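Local coordinates for CRISPR system Cmr subunit Cmr6 (Pyrococcus furiosus, PDB 4W8V), which caps the elongated type III-B Cmr ribonucleoprotein complex together with Cmr1, as an RNA-binding subunit of CRISPR immunity against mobile genetic elements, at residues Pro123-Ile126 / Asp127-Arg131; Phe219-Val222 / Lys223-Leu226; Arg60-Thr63 / Tyr64-Ala68. All coordinates share one frame; numbering follows the deposited sequence.

Contact 1: residues Pro123-Ile126 / Asp127-Arg131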
# COMPACT_ATOMS: atom_id res chain seq x y z
N PRO A 123 -5.96 14.35 -17.21
CA PRO A 123 -5.74 15.42 -16.22
C PRO A 123 -6.81 15.44 -15.13
O PRO A 123 -6.60 16.06 -14.08
CB PRO A 123 -5.80 16.70 -17.07
CG PRO A 123 -5.54 16.26 -18.46
CD PRO A 123 -6.20 14.92 -18.55
N GLU A 124 -7.93 14.75 -15.36
CA GLU A 124 -8.97 14.64 -14.35
C GLU A 124 -8.59 13.62 -13.27
O GLU A 124 -8.78 13.88 -12.09
CB GLU A 124 -10.30 14.25 -14.99
CG GLU A 124 -11.44 14.08 -14.00
CD GLU A 124 -12.77 13.81 -14.68
OE1 GLU A 124 -12.81 13.76 -15.93
OE2 GLU A 124 -13.78 13.65 -13.96
N ILE A 125 -8.06 12.48 -13.68
CA ILE A 125 -7.71 11.40 -12.75
C ILE A 125 -6.60 11.84 -11.80
O ILE A 125 -6.59 11.47 -10.62
CB ILE A 125 -7.26 10.12 -13.50
CG1 ILE A 125 -8.35 9.62 -14.44
CG2 ILE A 125 -6.90 9.01 -12.52
CD1 ILE A 125 -7.99 8.33 -15.14
N ILE A 126 -5.66 12.61 -12.32
CA ILE A 126 -4.62 13.22 -11.51
C ILE A 126 -5.25 14.00 -10.36
O ILE A 126 -4.74 13.99 -9.24
CB ILE A 126 -3.74 14.16 -12.35
CG1 ILE A 126 -3.06 13.38 -13.48
CG2 ILE A 126 -2.69 14.83 -11.48
CD1 ILE A 126 -2.02 12.41 -12.98
N ASP A 127 -6.38 14.65 -10.63
CA ASP A 127 -7.06 15.45 -9.62
C ASP A 127 -7.69 14.58 -8.55
O ASP A 127 -7.62 14.90 -7.37
CB ASP A 127 -8.13 16.33 -10.27
CG ASP A 127 -7.53 17.46 -11.08
OD1 ASP A 127 -6.45 17.94 -10.70
OD2 ASP A 127 -8.15 17.85 -12.09
N GLU A 128 -8.30 13.48 -8.96
CA GLU A 128 -8.91 12.57 -8.00
C GLU A 128 -7.84 11.94 -7.12
O GLU A 128 -8.07 11.68 -5.94
CB GLU A 128 -9.73 11.50 -8.72
CG GLU A 128 -11.00 12.04 -9.37
CD GLU A 128 -12.07 10.99 -9.55
OE1 GLU A 128 -11.88 10.08 -10.39
OE2 GLU A 128 -13.11 11.06 -8.86
N LEU A 129 -6.66 11.71 -7.71
CA LEU A 129 -5.54 11.11 -6.98
C LEU A 129 -4.90 12.13 -6.06
O LEU A 129 -4.46 11.79 -4.97
CB LEU A 129 -4.49 10.55 -7.95
CG LEU A 129 -4.90 9.34 -8.79
CD1 LEU A 129 -3.90 9.08 -9.89
CD2 LEU A 129 -5.05 8.11 -7.91
N ILE A 130 -4.83 13.38 -6.52
CA ILE A 130 -4.44 14.48 -5.65
C ILE A 130 -5.37 14.52 -4.44
O ILE A 130 -4.92 14.66 -3.31
CB ILE A 130 -4.46 15.83 -6.40
CG1 ILE A 130 -3.26 15.92 -7.36
CG2 ILE A 130 -4.41 16.99 -5.42
CD1 ILE A 130 -3.29 17.13 -8.27
N ARG A 131 -6.67 14.35 -4.66
CA ARG A 131 -7.62 14.39 -3.56
C ARG A 131 -7.52 13.17 -2.64
O ARG A 131 -7.65 13.29 -1.43
CB ARG A 131 -9.04 14.53 -4.10
CG ARG A 131 -9.28 15.83 -4.83
CD ARG A 131 -10.65 15.83 -5.47
NE ARG A 131 -11.65 15.44 -4.50
CZ ARG A 131 -12.77 14.80 -4.79
NH1 ARG A 131 -13.05 14.48 -6.05
NH2 ARG A 131 -13.62 14.48 -3.82
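Ile-125 and Leu-129, one helical turn apart, are joined through their backbones by an i to i+4 bond, Leu-129 N to Ile-125 O at 2.9 Å, and the matching bond from Ile-130 N to Ile-126 O measures 2.8 Å. One residue earlier, Glu-124 O receives Glu-128 N at 3.2 Å, in the carbonyl plane, and a weak bond from Asp-127 N as well. On the apolar side, Ile-125 and Leu-129 run alongside each other and meet through CG2 and CD1, 4.0 Å apart. In Ile-125, chi1 of -59° keeps CG1 beside the backbone N and leaves CG2 on the carbonyl side, next to Leu-129. CG2 of Ile-126 likewise approaches CD1 of Ile-130 at 4.0 Å, but here the side chains meet at a slant. The polar residues find their partners outside 123-131: Asp-127 pairs with Lys-94, while the Glu-128 carboxylate divides its two oxygens between Lys-217 and Lys-120. Leu-129 reaches Leu-221 of helix 212-228, and Ile-126 and Leu-129 both touch Phe-88. Apolar residues gathered on one side and charged ones on the other make helix 122-133 amphipathic, within a chain that is the C-terminal part of Cmr6 and carries its RAMP-superfamily region.

Contact 2: residues Phe219-Val222 / Lys223-Leu226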
# COMPACT_ATOMS: atom_id res chain seq x y z
N PHE A 219 -10.70 2.53 -2.30
CA PHE A 219 -10.83 1.17 -1.80
C PHE A 219 -10.43 0.16 -2.86
O PHE A 219 -9.84 -0.88 -2.57
CB PHE A 219 -12.26 0.92 -1.32
CG PHE A 219 -12.44 -0.41 -0.65
CD1 PHE A 219 -11.96 -0.63 0.63
CD2 PHE A 219 -13.07 -1.44 -1.31
CE1 PHE A 219 -12.11 -1.86 1.24
CE2 PHE A 219 -13.24 -2.68 -0.70
CZ PHE A 219 -12.76 -2.89 0.58
N SER A 220 -10.77 0.47 -4.11
CA SER A 220 -10.51 -0.43 -5.22
C SER A 220 -9.01 -0.48 -5.51
O SER A 220 -8.47 -1.52 -5.84
CB SER A 220 -11.29 0.02 -6.45
OG SER A 220 -12.65 -0.35 -6.34
N LEU A 221 -8.36 0.66 -5.36
CA LEU A 221 -6.92 0.70 -5.50
C LEU A 221 -6.26 -0.10 -4.38
O LEU A 221 -5.30 -0.82 -4.61
CB LEU A 221 -6.43 2.15 -5.52
CG LEU A 221 -6.74 2.92 -6.81
CD1 LEU A 221 -6.28 4.35 -6.71
CD2 LEU A 221 -6.10 2.22 -8.02
N VAL A 222 -6.80 -0.00 -3.17
CA VAL A 222 -6.22 -0.70 -2.03
C VAL A 222 -6.32 -2.21 -2.20
O VAL A 222 -5.35 -2.95 -1.94
CB VAL A 222 -6.91 -0.25 -0.73
CG1 VAL A 222 -6.68 -1.24 0.41
CG2 VAL A 222 -6.46 1.15 -0.35
N LYS A 223 -7.49 -2.66 -2.67
CA LYS A 223 -7.71 -4.04 -3.06
C LYS A 223 -6.65 -4.49 -4.03
O LYS A 223 -6.00 -5.52 -3.85
CB LYS A 223 -9.09 -4.20 -3.73
CG LYS A 223 -10.19 -4.80 -2.88
CD LYS A 223 -11.51 -4.89 -3.64
CE LYS A 223 -11.54 -6.09 -4.59
NZ LYS A 223 -11.59 -7.38 -3.85
N LEU A 224 -6.53 -3.73 -5.11
CA LEU A 224 -5.59 -4.02 -6.17
C LEU A 224 -4.17 -4.14 -5.60
O LEU A 224 -3.44 -5.08 -5.90
CB LEU A 224 -5.66 -2.91 -7.23
CG LEU A 224 -4.91 -3.03 -8.55
CD1 LEU A 224 -5.11 -4.40 -9.18
CD2 LEU A 224 -5.40 -1.92 -9.46
N ALA A 225 -3.81 -3.20 -4.74
CA ALA A 225 -2.45 -3.16 -4.21
C ALA A 225 -2.15 -4.30 -3.23
O ALA A 225 -1.03 -4.82 -3.19
CB ALA A 225 -2.21 -1.79 -3.55
N LEU A 226 -3.15 -4.74 -2.46
CA LEU A 226 -2.94 -5.82 -1.48
C LEU A 226 -2.83 -7.18 -2.15
O LEU A 226 -2.17 -8.08 -1.64
CB LEU A 226 -4.07 -5.84 -0.44
CG LEU A 226 -4.27 -4.60 0.44
CD1 LEU A 226 -5.44 -4.81 1.43
CD2 LEU A 226 -3.01 -4.20 1.19
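Lys-223 lies one turn beyond Phe-219, and its N donates to Phe-219 O at 2.9 Å in a nearly straight bond, the N-H...O angle being 169°. Its side chain slants across the phenylalanine, so that the methylene CD comes to 4.1 Å from CE2, obliquely to the ring. The lysine chain then bends at chi3 and chi4, and NZ forms a salt bridge with Glu-244. Leu-224 continues the helix by giving its N to Ser-220 O at 3.0 Å. Its CB sits 3.4 Å from Leu-221 O, whereas the branch ends are more loosely matched, CD2 of Leu-221 lying 4.4 Å from CD2 of Leu-224. Ala-225 follows with a bond from N to Leu-221 O of 2.8 Å. Leu-226 ends the segment, its N bonded to Val-222 O. The side chains of Val-222 and Leu-226 point the same way, side by side, with CG1 of the valine 3.9 Å from CD1 of the leucine. The valine's chi1 of 161° swings CG1 toward its own carbonyl carbon, facing the next turn. Phe-219, Val-222 and Leu-226 pack on strand 202-209; Leu-221 and Leu-224 turn to helices 52-68 and 108-116, and Val-222, between the two sides, also touches Ile-55 and Thr-59. Helix 212-228 is the second helix of the ferredoxin-like fold of RAMP proteins, packed on its sheet of strand order 2-3-1-4. The chemistry is divided: backbone bonds satisfy successive carbonyls, apolar branches fill the interfaces, and the lysine sets one methylene, CD, against the phenylalanine ring while a carboxylate holds its ammonium group.

Contact 3: residues Arg60-Thr63 / Tyr64-Ala68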
# COMPACT_ATOMS: atom_id res chain seq x y z
N ARG A 60 -0.27 4.26 -3.08
CA ARG A 60 0.49 5.32 -3.74
C ARG A 60 1.43 4.75 -4.81
O ARG A 60 1.44 5.18 -5.96
CB ARG A 60 1.39 6.08 -2.75
CG ARG A 60 0.81 7.20 -1.92
CD ARG A 60 2.02 7.89 -1.26
NE ARG A 60 1.68 8.77 -0.14
CZ ARG A 60 1.45 10.07 -0.26
NH1 ARG A 60 1.48 10.65 -1.45
NH2 ARG A 60 1.16 10.80 0.81
N HIS A 61 2.24 3.79 -4.38
CA HIS A 61 3.27 3.18 -5.21
C HIS A 61 2.68 2.59 -6.46
O HIS A 61 3.22 2.78 -7.56
CB HIS A 61 3.99 2.09 -4.41
CG HIS A 61 5.10 1.42 -5.16
ND1 HIS A 61 4.88 0.41 -6.07
CD2 HIS A 61 6.45 1.59 -5.11
CE1 HIS A 61 6.03 0.00 -6.57
NE2 HIS A 61 7.00 0.69 -6.00
N LEU A 62 1.58 1.88 -6.30
CA LEU A 62 0.85 1.30 -7.41
C LEU A 62 0.54 2.35 -8.47
O LEU A 62 0.78 2.12 -9.66
CB LEU A 62 -0.45 0.66 -6.91
CG LEU A 62 -1.45 0.15 -7.96
CD1 LEU A 62 -0.82 -0.88 -8.86
CD2 LEU A 62 -2.67 -0.43 -7.26
N THR A 63 0.03 3.50 -8.02
CA THR A 63 -0.41 4.52 -8.97
C THR A 63 0.75 5.23 -9.65
O THR A 63 0.60 5.73 -10.76
CB THR A 63 -1.31 5.57 -8.28
OG1 THR A 63 -0.51 6.42 -7.46
CG2 THR A 63 -2.37 4.89 -7.43
N TYR A 64 1.91 5.30 -9.00
CA TYR A 64 3.06 5.95 -9.63
C TYR A 64 3.62 5.01 -10.68
O TYR A 64 4.15 5.44 -11.69
CB TYR A 64 4.15 6.31 -8.63
CG TYR A 64 3.68 7.10 -7.44
CD1 TYR A 64 2.60 7.96 -7.54
CD2 TYR A 64 4.33 6.99 -6.22
CE1 TYR A 64 2.18 8.68 -6.45
CE2 TYR A 64 3.92 7.72 -5.13
CZ TYR A 64 2.84 8.56 -5.25
OH TYR A 64 2.43 9.28 -4.17
N TYR A 65 3.50 3.72 -10.40
CA TYR A 65 3.96 2.68 -11.30
C TYR A 65 3.14 2.68 -12.59
O TYR A 65 3.69 2.63 -13.69
CB TYR A 65 3.88 1.33 -10.60
CG TYR A 65 4.35 0.15 -11.40
CD1 TYR A 65 3.46 -0.57 -12.20
CD2 TYR A 65 5.66 -0.27 -11.32
CE1 TYR A 65 3.89 -1.67 -12.93
CE2 TYR A 65 6.10 -1.37 -12.04
CZ TYR A 65 5.22 -2.07 -12.84
OH TYR A 65 5.67 -3.16 -13.55
N VAL A 66 1.83 2.73 -12.44
CA VAL A 66 0.93 2.73 -13.58
C VAL A 66 1.08 4.02 -14.39
O VAL A 66 1.16 3.99 -15.62
CB VAL A 66 -0.54 2.56 -13.11
CG1 VAL A 66 -1.51 3.01 -14.18
CG2 VAL A 66 -0.78 1.12 -12.70
N LEU A 67 1.14 5.16 -13.70
CA LEU A 67 1.17 6.46 -14.38
C LEU A 67 2.50 6.71 -15.10
O LEU A 67 2.57 7.58 -15.97
CB LEU A 67 0.90 7.59 -13.39
CG LEU A 67 -0.59 7.84 -13.14
CD1 LEU A 67 -0.82 8.94 -12.10
CD2 LEU A 67 -1.28 8.18 -14.44
N ALA A 68 3.53 5.96 -14.73
CA ALA A 68 4.81 6.03 -15.42
C ALA A 68 4.63 5.57 -16.87
O ALA A 68 5.32 6.03 -17.77
CB ALA A 68 5.86 5.18 -14.70
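Arg-60 O is gripped by two donors from the following turn. Tyr-64 N reaches it at 3.1 Å, nearly in line with the C=O bond, and Thr-63 OG1 donates to it at 2.8 Å. The threonine's chi1 of 73° sets OG1 between its own backbone N and carbonyl carbon, from where the hydroxyl folds back to the preceding turn. The same carbonyl oxygen lies over the centre of the Tyr-64 ring, 3.2 Å above its plane, while OG1 approaches that ring obliquely, 3.5 Å from CD1. Arg-60 and Tyr-64 extend alongside each other, the guanidinium and ring planes 45° apart. Tyr-64 OH lies at the guanidinium edge, near its plane, 3.2 Å from NH1, and the arginine CD is 3.3 Å from this hydroxyl. A side-chain hydroxyl bonded to a carbonyl of the preceding turn is a familiar feature of threonine within alpha-helices, here helix 52-68. Further along, Val-66 N and Leu-67 N bond to Leu-62 O and Thr-63 O, both at 3.0 Å. Leu-62 CD1 and Val-66 CG2 make a looser apolar contact at 4.3 Å, and both residues also touch Leu-109 of helix 108-116. Farther out, Tyr-64 meets the ring of Phe-88 in helix 77-90, and Tyr-65 meets Phe-77 edge-to-face.

Overall arrangement
From the N terminus, contact 3 comes first, on helix 52-68, followed by contact 1 on helix 122-133 and contact 2 on helix 212-228. Each is confined to adjoining turns of one helix and closes no long loop; the three run in series, so none nests in or crosses another. In space they converge. Leu-67 CD1 of contact 3 lies 3.8 Å from both Ile-126 CD1 and Leu-129 CD1 of contact 1, and Leu-62 CD2 lies 3.7 Å from Leu-224 CG of contact 2. Thr-63 CG2 adds a second tie to contact 2, 4.0 Å from Leu-221 CD1. The centres of contacts 1 and 2 are about 17 Å apart. Contact 2 carries this helical cluster onto the four-stranded antiparallel sheet.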